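Local coordinates for foldase protein PrsA (Streptococcus pneumoniae, PDB 5TVL) that acts as an extracellular foldase that helps secreted proteins fold after translocation, probably as a parvulin-type peptidyl-prolyl cis-trans isomerase, at the interface of chains A and B. Sequence-based numbering; all coordinates share one arbitrary frame. Chains: chain A/B, Foldase protein PrsA.

Contact 1 and contact 2 lie about 12 Å apart, measured between the centres of their C-alpha atoms, in one two-fold symmetric interface, so each recurs with the chains exchanged. Contact 1 is the larger and apolar; contact 2 is small and mixed, a polar link beside glycine-proline packing. Both draw on helix 25-44 and on the turn between it and helix 14-21: A:Asn24 borders contact 1, while B:Asn24 hydrogen-bonds across contact 2. Hydrophobic burial and directional bonding thus meet along the same helical hairpin. The pairing may or may not be the biological one.

Contact 1: the interface of chains A and B. Residues chain A 4, 12, 16-17, 20-21, 24; chain B 18, 21, 27, 30-31, 34, 265.
The aromatic ring of A:Phe17 forms the centre of this apolar helix-to-helix patch, in which no nitrogen or oxygen pairs across the chains. Its CG stands anti to the backbone N (chi1 168°), which carries the ring out from helix 14-21 among residues of chain B. B:Leu31 crosses it at about a right angle, its CD1 methyl 3.8 Å from CD1 of A:Phe17. B:Tyr18, also crossing it, presents CD1 at 3.9 Å from CE2 of A:Phe17, which lies at the edge of the tyrosine ring, in its plane. B:Phe265 meets A:Phe17 tip to tip and edge-to-face, the planes turned by 80°. The backbone O of B:Ala27 lies in the plane of the A:Phe17 ring, at its edge, where the slightly positive ring hydrogens suit a carbonyl. B:Ala27, with just a methyl, sits against CG2 of A:Val21. B:Met34 belongs to this packed part too: extended to its sulphur and bent at chi3 (80°), it puts SD 3.7 Å from CG of A:Gln20 and the CE methyl near A:Ile12; a flexible thioether can fit such an uneven surface. A:Gln20 offers its aliphatic stem, and B:Val30 lays CG1 against its CB.

Packing loosens toward the rim. CG2 of B:Val30 and the amide of A:Asn24 slide past each other in opposite directions, and the two Val21 side chains merely face each other loosely. At another margin A:Leu4 meets B:Tyr18 tip to tip.

In the fold, helix 14-21 of chain A, with A:Ile12 from strand 10-13 beside it, packs against helix 25-44 of chain B, flanked by B:Tyr18 and the short 3-10 helix 263-265.

Contact 2: the interface of chains A and B. Residues chain A 26, 73-74, 76; chain B 23-25.
Hydrogen bonding joins the side chains of B:Asn24 and A:Ser26 in this small mixed patch beside the start of helix 25-44. The amide ND2 of B:Asn24 donates to the hydroxyl OG of A:Ser26 at 2.9 Å. The bond is fairly straight, 154° at the hydrogen, and OG lies close to the amide plane, as an sp2 N-H donor prefers. CG of B:Asn24 stands anti to its backbone N (chi1 -176°), which swings the amide toward chain A; OG of A:Ser26 is likewise anti to its own N. The hydroxyl may give a weak bond back to the carbonyl OD1 of B:Asn24, 3.2 Å from OG. Serine suits this place because its compact hydroxyl accepts firmly and may also donate weakly, and asparagine because its amide offers both a donor and an acceptor on a short stem.

A water molecule supplies the second polar link. It lies 3.0 Å from the backbone O of A:Gly76 and also pairs with ND2 of B:Asn24. The same amide nitrogen therefore engages the serine directly and the glycine backbone through solvent.

Apolar packing completes the patch. B:Pro25, the first residue of helix 25-44, sets CD of its pyrrolidine ring 3.7 Å from CA of A:Gly76. Proline fits a first helical turn, where its nitrogen need not donate a helical hydrogen bond. A:Gly76 has the left-handed backbone conformation that glycine adopts readily, and its lack of a side chain leaves the backbone open to a close approach. B:Asn23 adds a peripheral backbone contact.

The remaining contacts are van der Waals ones between the proline ring and backbone carbonyls at the C-terminal end of helix 68-74: the O of A:Ser73 lies 3.6 Å from CG of B:Pro25, and that of A:Gln74 3.8 Å from the same CG.

Contact 1: the interface of chains A and B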
ATOM      1  N   LEU A   4     -26.702 -13.857  33.812  1.00 52.34           N
ATOM      2  CA  LEU A   4     -25.333 -14.186  33.399  1.00 50.07           C
ATOM      3  C   LEU A   4     -24.440 -14.563  34.585  1.00 51.34           C
ATOM      4  O   LEU A   4     -23.624 -15.483  34.479  1.00 50.43           O
ATOM      5  CB  LEU A   4     -24.707 -13.003  32.651  1.00 50.15           C
ATOM      6  CG  LEU A   4     -25.505 -12.352  31.515  1.00 49.58           C
ATOM      7  CD1 LEU A   4     -24.652 -11.291  30.830  1.00 49.07           C
ATOM      8  CD2 LEU A   4     -25.989 -13.388  30.510  1.00 48.67           C
ATOM      9  N   ILE A  12     -26.473 -10.679  38.107  1.00 56.86           N
ATOM     10  CA  ILE A  12     -26.272  -9.781  36.966  1.00 45.99           C
ATOM     11  C   ILE A  12     -27.080 -10.367  35.814  1.00 41.86           C
ATOM     12  O   ILE A  12     -26.835 -11.505  35.397  1.00 38.27           O
ATOM     13  CB  ILE A  12     -24.783  -9.668  36.548  1.00 45.75           C
ATOM     14  CG1 ILE A  12     -23.927  -9.173  37.725  1.00 46.67           C
ATOM     15  CG2 ILE A  12     -24.621  -8.725  35.353  1.00 42.55           C
ATOM     16  CD1 ILE A  12     -22.431  -9.213  37.480  1.00 46.41           C
ATOM     17  N   GLN A  16     -28.792  -5.845  32.181  1.00 45.23           N
ATOM     18  CA  GLN A  16     -27.840  -5.058  32.985  1.00 44.04           C
ATOM     19  C   GLN A  16     -26.420  -5.068  32.408  1.00 37.96           C
ATOM     20  O   GLN A  16     -25.742  -4.039  32.410  1.00 38.49           O
ATOM     21  CB  GLN A  16     -27.790  -5.581  34.420  1.00 47.98           C
ATOM     22  CG  GLN A  16     -29.012  -5.238  35.254  1.00 52.58           C
ATOM     23  CD  GLN A  16     -28.994  -5.911  36.616  1.00 50.42           C
ATOM     24  OE1 GLN A  16     -28.584  -7.067  36.747  1.00 47.35           O
ATOM     25  NE2 GLN A  16     -29.439  -5.191  37.637  1.00 52.18           N
ATOM     26  N   PHE A  17     -25.979  -6.233  31.939  1.00 34.83           N
ATOM     27  CA  PHE A  17     -24.699  -6.351  31.230  1.00 33.04           C
ATOM     28  C   PHE A  17     -24.704  -5.580  29.910  1.00 32.00           C
ATOM     29  O   PHE A  17     -23.737  -4.879  29.603  1.00 30.04           O
ATOM     30  CB  PHE A  17     -24.329  -7.815  30.971  1.00 31.81           C
ATOM     31  CG  PHE A  17     -23.193  -7.981  30.006  1.00 30.31           C
ATOM     32  CD1 PHE A  17     -21.920  -7.539  30.341  1.00 29.70           C
ATOM     33  CD2 PHE A  17     -23.394  -8.552  28.751  1.00 29.36           C
ATOM     34  CE1 PHE A  17     -20.863  -7.676  29.452  1.00 30.03           C
ATOM     35  CE2 PHE A  17     -22.337  -8.697  27.858  1.00 29.28           C
ATOM     36  CZ  PHE A  17     -21.071  -8.258  28.207  1.00 28.86           C
ATOM     37  N   GLN A  20     -24.306  -1.801  30.393  1.00 36.47           N
ATOM     38  CA  GLN A  20     -22.909  -1.409  30.625  1.00 38.35           C
ATOM     39  C   GLN A  20     -22.013  -1.634  29.406  1.00 36.22           C
ATOM     40  O   GLN A  20     -21.238  -0.745  29.043  1.00 38.85           O
ATOM     41  CB  GLN A  20     -22.331  -2.166  31.827  1.00 41.77           C
ATOM     42  CG  GLN A  20     -23.022  -1.866  33.151  1.00 45.39           C
ATOM     43  CD  GLN A  20     -22.847  -0.426  33.597  1.00 48.62           C
ATOM     44  OE1 GLN A  20     -21.730   0.093  33.626  1.00 48.58           O
ATOM     45  NE2 GLN A  20     -23.952   0.226  33.950  1.00 52.23           N
ATOM     46  N   VAL A  21     -22.116  -2.809  28.783  1.00 33.11           N
ATOM     47  CA  VAL A  21     -21.252  -3.173  27.637  1.00 32.26           C
ATOM     48  C   VAL A  21     -21.453  -2.302  26.388  1.00 31.89           C
ATOM     49  O   VAL A  21     -20.529  -2.161  25.583  1.00 30.23           O
ATOM     50  CB  VAL A  21     -21.392  -4.673  27.244  1.00 30.86           C
ATOM     51  CG1 VAL A  21     -22.579  -4.919  26.320  1.00 29.80           C
ATOM     52  CG2 VAL A  21     -20.120  -5.184  26.588  1.00 30.88           C
ATOM     53  N   ASN A  24     -18.763   0.174  25.712  1.00 36.93           N
ATOM     54  CA  ASN A  24     -17.439  -0.361  25.392  1.00 36.29           C
ATOM     55  C   ASN A  24     -17.161  -0.157  23.897  1.00 37.14           C
ATOM     56  O   ASN A  24     -17.938  -0.633  23.064  1.00 36.17           O
ATOM     57  CB  ASN A  24     -17.363  -1.850  25.753  1.00 35.22           C
ATOM     58  CG  ASN A  24     -15.956  -2.407  25.658  1.00 35.47           C
ATOM     59  OD1 ASN A  24     -15.491  -2.759  24.580  1.00 40.35           O
ATOM     60  ND2 ASN A  24     -15.278  -2.507  26.789  1.00 36.74           N
TER
ATOM     61  N   TYR B  18     -26.142  -9.226  22.083  1.00 33.58           N
ATOM     62  CA  TYR B  18     -25.513  -9.933  23.208  1.00 34.40           C
ATOM     63  C   TYR B  18     -24.816 -11.233  22.775  1.00 35.82           C
ATOM     64  O   TYR B  18     -23.664 -11.481  23.158  1.00 33.94           O
ATOM     65  CB  TYR B  18     -26.511 -10.238  24.349  1.00 34.35           C
ATOM     66  CG  TYR B  18     -25.972 -11.290  25.294  1.00 34.97           C
ATOM     67  CD1 TYR B  18     -24.918 -11.000  26.160  1.00 34.25           C
ATOM     68  CD2 TYR B  18     -26.467 -12.592  25.276  1.00 37.05           C
ATOM     69  CE1 TYR B  18     -24.393 -11.973  27.000  1.00 34.97           C
ATOM     70  CE2 TYR B  18     -25.950 -13.568  26.114  1.00 37.94           C
ATOM     71  CZ  TYR B  18     -24.913 -13.254  26.969  1.00 36.85           C
ATOM     72  OH  TYR B  18     -24.405 -14.227  27.792  1.00 39.54           O
ATOM     73  N   VAL B  21     -21.693 -10.180  20.958  1.00 32.00           N
ATOM     74  CA  VAL B  21     -20.723  -9.408  21.748  1.00 30.87           C
ATOM     75  C   VAL B  21     -20.103 -10.189  22.922  1.00 30.20           C
ATOM     76  O   VAL B  21     -18.993  -9.880  23.351  1.00 28.48           O
ATOM     77  CB  VAL B  21     -21.334  -8.064  22.239  1.00 31.04           C
ATOM     78  CG1 VAL B  21     -22.206  -8.243  23.477  1.00 30.31           C
ATOM     79  CG2 VAL B  21     -20.244  -7.041  22.511  1.00 31.53           C
ATOM     80  N   ALA B  27     -15.603  -6.969  26.042  1.00 27.26           N
ATOM     81  CA  ALA B  27     -16.931  -7.137  26.645  1.00 26.68           C
ATOM     82  C   ALA B  27     -16.908  -8.132  27.801  1.00 27.23           C
ATOM     83  O   ALA B  27     -17.671  -7.990  28.753  1.00 28.53           O
ATOM     84  CB  ALA B  27     -17.931  -7.591  25.595  1.00 27.59           C
ATOM     85  N   VAL B  30     -15.747  -6.298  30.853  1.00 25.57           N
ATOM     86  CA  VAL B  30     -16.808  -5.483  31.458  1.00 23.88           C
ATOM     87  C   VAL B  30     -17.608  -6.288  32.485  1.00 23.43           C
ATOM     88  O   VAL B  30     -17.860  -5.800  33.586  1.00 23.00           O
ATOM     89  CB  VAL B  30     -17.751  -4.868  30.393  1.00 23.23           C
ATOM     90  CG1 VAL B  30     -18.972  -4.211  31.032  1.00 23.41           C
ATOM     91  CG2 VAL B  30     -17.003  -3.844  29.554  1.00 23.60           C
ATOM     92  N   LEU B  31     -17.995  -7.511  32.126  1.00 23.54           N
ATOM     93  CA  LEU B  31     -18.786  -8.364  33.021  1.00 23.64           C
ATOM     94  C   LEU B  31     -17.995  -8.779  34.262  1.00 24.33           C
ATOM     95  O   LEU B  31     -18.551  -8.830  35.359  1.00 25.11           O
ATOM     96  CB  LEU B  31     -19.297  -9.610  32.289  1.00 23.71           C
ATOM     97  CG  LEU B  31     -20.258 -10.505  33.081  1.00 24.30           C
ATOM     98  CD1 LEU B  31     -21.560  -9.770  33.353  1.00 24.72           C
ATOM     99  CD2 LEU B  31     -20.514 -11.807  32.346  1.00 25.13           C
ATOM    100  N   MET B  34     -18.021  -5.731  36.399  1.00 24.00           N
ATOM    101  CA  MET B  34     -19.355  -5.616  37.013  1.00 23.90           C
ATOM    102  C   MET B  34     -19.518  -6.542  38.221  1.00 23.63           C
ATOM    103  O   MET B  34     -20.148  -6.172  39.219  1.00 22.92           O
ATOM    104  CB  MET B  34     -20.464  -5.936  36.002  1.00 24.37           C
ATOM    105  CG  MET B  34     -20.774  -4.819  35.028  1.00 25.20           C
ATOM    106  SD  MET B  34     -22.058  -5.327  33.875  1.00 27.53           S
ATOM    107  CE  MET B  34     -23.522  -5.094  34.883  1.00 27.45           C
ATOM    108  N   PHE B 265     -18.014 -16.536  29.220  1.00 55.50           N
ATOM    109  CA  PHE B 265     -17.264 -15.819  30.262  1.00 54.04           C
ATOM    110  C   PHE B 265     -16.462 -16.723  31.221  1.00 58.16           C
ATOM    111  O   PHE B 265     -15.807 -16.209  32.122  1.00 57.66           O
ATOM    112  CB  PHE B 265     -18.218 -14.934  31.083  1.00 47.93           C
ATOM    113  CG  PHE B 265     -19.064 -14.009  30.248  1.00 46.44           C
ATOM    114  CD1 PHE B 265     -18.544 -12.818  29.757  1.00 45.64           C
ATOM    115  CD2 PHE B 265     -20.386 -14.322  29.962  1.00 45.65           C
ATOM    116  CE1 PHE B 265     -19.324 -11.963  28.984  1.00 44.65           C
ATOM    117  CE2 PHE B 265     -21.173 -13.473  29.195  1.00 44.30           C
ATOM    118  CZ  PHE B 265     -20.642 -12.290  28.704  1.00 44.12           C
TER

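Contact 2: the interface of chains A and B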
ATOM      1  N   SER A  26     -15.127  -1.519  21.752  1.00 31.62           N
ATOM      2  CA  SER A  26     -15.062  -2.809  21.056  1.00 31.28           C
ATOM      3  C   SER A  26     -16.463  -3.373  20.777  1.00 29.37           C
ATOM      4  O   SER A  26     -16.720  -3.894  19.694  1.00 28.86           O
ATOM      5  CB  SER A  26     -14.241  -3.818  21.880  1.00 31.84           C
ATOM      6  OG  SER A  26     -13.698  -4.840  21.067  1.00 32.73           O
ATOM      7  N   SER A  73     -10.308 -16.722  19.407  1.00 44.04           N
ATOM      8  CA  SER A  73     -10.711 -16.147  20.710  1.00 45.24           C
ATOM      9  C   SER A  73     -10.235 -14.702  20.871  1.00 45.37           C
ATOM     10  O   SER A  73     -11.031 -13.823  21.200  1.00 46.01           O
ATOM     11  CB  SER A  73     -10.159 -16.978  21.879  1.00 45.25           C
ATOM     12  OG  SER A  73     -10.677 -18.297  21.878  1.00 45.16           O
ATOM     13  N   GLN A  74      -8.948 -14.472  20.611  1.00 46.21           N
ATOM     14  CA  GLN A  74      -8.326 -13.142  20.733  1.00 48.75           C
ATOM     15  C   GLN A  74      -8.947 -12.120  19.775  1.00 49.40           C
ATOM     16  O   GLN A  74      -9.069 -10.943  20.119  1.00 55.49           O
ATOM     17  CB  GLN A  74      -6.817 -13.215  20.464  1.00 51.95           C
ATOM     18  CG  GLN A  74      -6.010 -14.077  21.431  1.00 55.56           C
ATOM     19  CD  GLN A  74      -5.555 -13.348  22.686  1.00 60.63           C
ATOM     20  OE1 GLN A  74      -5.096 -12.205  22.627  1.00 60.65           O
ATOM     21  NE2 GLN A  74      -5.649 -14.022  23.829  1.00 65.47           N
ATOM     22  N   GLY A  76     -12.043 -12.149  18.952  1.00 40.33           N
ATOM     23  CA  GLY A  76     -13.443 -12.031  19.337  1.00 41.35           C
ATOM     24  C   GLY A  76     -14.338 -12.846  18.428  1.00 42.93           C
ATOM     25  O   GLY A  76     -15.438 -12.406  18.080  1.00 47.00           O
TER
ATOM     26  N   ASN B  23     -18.609 -13.005  23.105  1.00 30.46           N
ATOM     27  CA  ASN B  23     -17.300 -13.597  22.788  1.00 30.87           C
ATOM     28  C   ASN B  23     -16.162 -12.563  22.699  1.00 30.25           C
ATOM     29  O   ASN B  23     -14.989 -12.943  22.644  1.00 30.96           O
ATOM     30  CB  ASN B  23     -17.367 -14.370  21.464  1.00 32.50           C
ATOM     31  CG  ASN B  23     -18.374 -15.515  21.492  1.00 33.50           C
ATOM     32  OD1 ASN B  23     -18.380 -16.337  22.411  1.00 32.28           O
ATOM     33  ND2 ASN B  23     -19.223 -15.581  20.467  1.00 34.00           N
ATOM     34  N   ASN B  24     -16.504 -11.274  22.661  1.00 28.93           N
ATOM     35  CA  ASN B  24     -15.525 -10.192  22.554  1.00 29.96           C
ATOM     36  C   ASN B  24     -14.729 -10.085  23.864  1.00 30.02           C
ATOM     37  O   ASN B  24     -15.347  -9.963  24.924  1.00 30.07           O
ATOM     38  CB  ASN B  24     -16.258  -8.871  22.263  1.00 31.38           C
ATOM     39  CG  ASN B  24     -15.318  -7.702  22.039  1.00 32.16           C
ATOM     40  OD1 ASN B  24     -14.693  -7.210  22.974  1.00 35.94           O
ATOM     41  ND2 ASN B  24     -15.238  -7.231  20.805  1.00 32.71           N
ATOM     42  N   PRO B  25     -13.372 -10.133  23.804  1.00 30.36           N
ATOM     43  CA  PRO B  25     -12.540 -10.024  25.024  1.00 29.59           C
ATOM     44  C   PRO B  25     -12.780  -8.774  25.880  1.00 28.72           C
ATOM     45  O   PRO B  25     -12.777  -8.871  27.110  1.00 29.09           O
ATOM     46  CB  PRO B  25     -11.108 -10.025  24.482  1.00 30.79           C
ATOM     47  CG  PRO B  25     -11.195 -10.781  23.205  1.00 31.97           C
ATOM     48  CD  PRO B  25     -12.552 -10.490  22.627  1.00 30.77           C
TER
HETATM   49  O   HOH W   1     -15.871  -9.548  18.993  1.00 24.91           O